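Local coordinates for MutT/nudix family protein (Shewanella oneidensis, PDB 3GZ5) that probably regulates transcription of NAD metabolism genes in response to ADP-ribose, through a Nudix domain joined to a DNA-binding winged helix domain, at residues L41-N46 and G51-P56. Residues are numbered along the deposited sequence; the frame is centred on the assembly and turned at random.
Sequences LVQRSN and GLWGLP
Gln43 lies flat over one face of the Trp53 indole, its CB 3.6 Å from the centroid of the six-membered ring and almost exactly on the ring normal, a CH-pi contact. The glutamine chain is extended beyond CG, and with chi3 at 4° its amide lies nearly parallel to the indole, the planes 9° apart; CG approaches Trp53 CE2 to 3.6 Å. The far end of the same side chain is tied down as well: Gln43 NE2 donates to Gly51 O at 2.8 Å, with the acceptor somewhat out of the amide plane, which helps set the rotation of the carboxamide beside the NE1/CZ2 side of the indole. Trp53 has CG beside its own backbone N, a setting that swings the indole back across the neighbouring strand; Leu41 O then meets the ring edge near its plane at CZ3, and Leu41 CB packs against CE3. On the other face of the sheet Val42 CG2 rests 3.8 Å from Pro56 CB; Leu41 and Leu55 meet through their CD2 methyls. The backbones pair antiparallel: Val42 and Gly54 exchange two hydrogen bonds, and Gln43 with Trp53 forms the adjoining non-hydrogen-bonded pair. Arg44 N donates to Leu52 O in a nearly straight bond (170°), and Gly51 N reaches Arg44 O at 2.7 Å, closing the base of the loop that joins the two segments. Outside the pair, Trp131 packs edge-to-face with Trp53, helix 145-162 receives Leu41 and Leu55, and helix 68-80 receives Val42 and Pro56. The arrangement is a beta hairpin of the Nudix fold, in which the short strand 53-54 runs alongside the end of strand 36-43, within a mixed sheet sandwiched between helices.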
ATOM      1  N   LEU B  41       0.629 -22.003  -4.672  1.00 52.22           N
ATOM      2  CA  LEU B  41       0.494 -21.851  -6.125  1.00 52.66           C
ATOM      3  C   LEU B  41      -0.543 -22.797  -6.715  1.00 53.69           C
ATOM      4  O   LEU B  41      -0.899 -23.820  -6.116  1.00 53.06           O
ATOM      5  CB  LEU B  41       1.835 -21.985  -6.839  1.00 52.57           C
ATOM      6  CG  LEU B  41       2.906 -20.921  -6.591  1.00 51.26           C
ATOM      7  CD1 LEU B  41       4.049 -21.170  -7.551  1.00 52.34           C
ATOM      8  CD2 LEU B  41       2.415 -19.474  -6.730  1.00 50.37           C
ATOM      9  N   VAL B  42      -1.060 -22.394  -7.875  1.00 54.91           N
ATOM     10  CA  VAL B  42      -2.188 -23.043  -8.534  1.00 55.49           C
ATOM     11  C   VAL B  42      -1.775 -23.234  -9.977  1.00 56.48           C
ATOM     12  O   VAL B  42      -1.235 -22.314 -10.607  1.00 56.32           O
ATOM     13  CB  VAL B  42      -3.489 -22.170  -8.457  1.00 55.67           C
ATOM     14  CG1 VAL B  42      -4.658 -22.810  -9.230  1.00 54.63           C
ATOM     15  CG2 VAL B  42      -3.883 -21.920  -7.014  1.00 54.16           C
ATOM     16  N   GLN B  43      -1.979 -24.445 -10.486  1.00 57.84           N
ATOM     17  CA  GLN B  43      -1.605 -24.733 -11.859  1.00 59.59           C
ATOM     18  C   GLN B  43      -2.731 -24.312 -12.799  1.00 60.61           C
ATOM     19  O   GLN B  43      -3.899 -24.640 -12.559  1.00 59.46           O
ATOM     20  CB  GLN B  43      -1.275 -26.212 -12.045  1.00 59.53           C
ATOM     21  CG  GLN B  43      -0.226 -26.413 -13.099  1.00 59.91           C
ATOM     22  CD  GLN B  43      -0.037 -27.862 -13.518  1.00 61.36           C
ATOM     23  OE1 GLN B  43      -0.757 -28.775 -13.073  1.00 59.96           O
ATOM     24  NE2 GLN B  43       0.929 -28.076 -14.398  1.00 61.31           N
ATOM     25  N   ARG B  44      -2.360 -23.586 -13.855  1.00 62.41           N
ATOM     26  CA  ARG B  44      -3.330 -23.055 -14.816  1.00 64.82           C
ATOM     27  C   ARG B  44      -3.889 -24.121 -15.767  1.00 66.10           C
ATOM     28  O   ARG B  44      -3.213 -24.552 -16.719  1.00 66.23           O
ATOM     29  CB  ARG B  44      -2.724 -21.905 -15.623  1.00 64.96           C
ATOM     30  CG  ARG B  44      -2.514 -20.622 -14.853  1.00 65.33           C
ATOM     31  CD  ARG B  44      -2.605 -19.443 -15.795  1.00 68.27           C
ATOM     32  NE  ARG B  44      -3.991 -19.223 -16.215  1.00 70.28           N
ATOM     33  CZ  ARG B  44      -4.350 -18.560 -17.308  1.00 71.18           C
ATOM     34  NH1 ARG B  44      -5.633 -18.418 -17.611  1.00 71.42           N
ATOM     35  NH2 ARG B  44      -3.429 -18.059 -18.110  1.00 71.87           N
ATOM     36  N   SER B  45      -5.124 -24.540 -15.485  1.00 67.82           N
ATOM     37  CA  SER B  45      -5.883 -25.451 -16.342  1.00 69.33           C
ATOM     38  C   SER B  45      -6.658 -24.663 -17.403  1.00 70.39           C
ATOM     39  O   SER B  45      -7.866 -24.895 -17.593  1.00 70.58           O
ATOM     40  CB  SER B  45      -6.882 -26.225 -15.492  1.00 69.63           C
ATOM     41  OG  SER B  45      -7.839 -25.345 -14.905  1.00 70.15           O
ATOM     42  N   ASN B  46      -5.968 -23.747 -18.095  1.00 70.92           N
ATOM     43  CA  ASN B  46      -6.639 -22.689 -18.844  1.00 71.41           C
ATOM     44  C   ASN B  46      -5.663 -21.826 -19.629  1.00 71.46           C
ATOM     45  O   ASN B  46      -4.710 -21.280 -19.064  1.00 71.81           O
ATOM     46  CB  ASN B  46      -7.411 -21.801 -17.862  1.00 71.95           C
ATOM     47  CG  ASN B  46      -8.814 -21.492 -18.323  1.00 72.56           C
ATOM     48  OD1 ASN B  46      -9.448 -22.290 -19.019  1.00 75.06           O
ATOM     49  ND2 ASN B  46      -9.319 -20.332 -17.922  1.00 73.18           N
ATOM     50  N   GLY B  51      -1.033 -24.687 -18.314  1.00 66.39           N
ATOM     51  CA  GLY B  51      -0.183 -25.611 -17.557  1.00 65.53           C
ATOM     52  C   GLY B  51       0.863 -25.009 -16.626  1.00 64.45           C
ATOM     53  O   GLY B  51       1.471 -25.733 -15.834  1.00 65.12           O
ATOM     54  N   LEU B  52       1.098 -23.705 -16.719  1.00 63.39           N
ATOM     55  CA  LEU B  52       2.079 -23.038 -15.855  1.00 62.27           C
ATOM     56  C   LEU B  52       1.509 -22.795 -14.457  1.00 61.20           C
ATOM     57  O   LEU B  52       0.287 -22.760 -14.272  1.00 61.61           O
ATOM     58  CB  LEU B  52       2.565 -21.724 -16.482  1.00 62.45           C
ATOM     59  CG  LEU B  52       3.387 -21.838 -17.768  1.00 62.95           C
ATOM     60  CD1 LEU B  52       3.493 -20.522 -18.491  1.00 62.77           C
ATOM     61  CD2 LEU B  52       4.784 -22.373 -17.467  1.00 65.36           C
ATOM     62  N   TRP B  53       2.389 -22.650 -13.466  1.00 59.67           N
ATOM     63  CA  TRP B  53       1.941 -22.312 -12.113  1.00 57.67           C
ATOM     64  C   TRP B  53       1.798 -20.814 -11.947  1.00 55.96           C
ATOM     65  O   TRP B  53       2.496 -20.032 -12.586  1.00 56.16           O
ATOM     66  CB  TRP B  53       2.856 -22.903 -11.036  1.00 58.11           C
ATOM     67  CG  TRP B  53       2.807 -24.392 -11.026  1.00 57.79           C
ATOM     68  CD1 TRP B  53       3.506 -25.228 -11.849  1.00 57.85           C
ATOM     69  CD2 TRP B  53       2.002 -25.231 -10.188  1.00 58.11           C
ATOM     70  NE1 TRP B  53       3.187 -26.534 -11.578  1.00 59.23           N
ATOM     71  CE2 TRP B  53       2.276 -26.572 -10.556  1.00 58.35           C
ATOM     72  CE3 TRP B  53       1.087 -24.986  -9.156  1.00 58.20           C
ATOM     73  CZ2 TRP B  53       1.667 -27.664  -9.935  1.00 57.98           C
ATOM     74  CZ3 TRP B  53       0.482 -26.076  -8.523  1.00 57.73           C
ATOM     75  CH2 TRP B  53       0.774 -27.401  -8.923  1.00 58.96           C
ATOM     76  N   GLY B  54       0.863 -20.423 -11.096  1.00 54.27           N
ATOM     77  CA  GLY B  54       0.621 -19.010 -10.836  1.00 51.66           C
ATOM     78  C   GLY B  54      -0.182 -18.835  -9.571  1.00 49.49           C
ATOM     79  O   GLY B  54      -0.627 -19.801  -8.954  1.00 48.83           O
ATOM     80  N   LEU B  55      -0.376 -17.575  -9.206  1.00 48.51           N
ATOM     81  CA  LEU B  55      -1.113 -17.200  -8.001  1.00 47.21           C
ATOM     82  C   LEU B  55      -2.560 -17.671  -8.046  1.00 46.34           C
ATOM     83  O   LEU B  55      -3.187 -17.680  -9.126  1.00 46.02           O
ATOM     84  CB  LEU B  55      -1.075 -15.678  -7.828  1.00 46.77           C
ATOM     85  CG  LEU B  55       0.308 -15.026  -7.803  1.00 46.09           C
ATOM     86  CD1 LEU B  55       0.223 -13.497  -7.713  1.00 42.72           C
ATOM     87  CD2 LEU B  55       1.118 -15.606  -6.665  1.00 44.23           C
ATOM     88  N   PRO B  56      -3.115 -18.039  -6.875  1.00 45.73           N
ATOM     89  CA  PRO B  56      -4.568 -18.176  -6.797  1.00 45.19           C
ATOM     90  C   PRO B  56      -5.189 -16.792  -7.023  1.00 45.25           C
ATOM     91  O   PRO B  56      -4.591 -15.770  -6.635  1.00 44.98           O
ATOM     92  CB  PRO B  56      -4.812 -18.670  -5.370  1.00 45.20           C
ATOM     93  CG  PRO B  56      -3.562 -18.349  -4.629  1.00 45.60           C
ATOM     94  CD  PRO B  56      -2.446 -18.318  -5.592  1.00 45.30           C
TER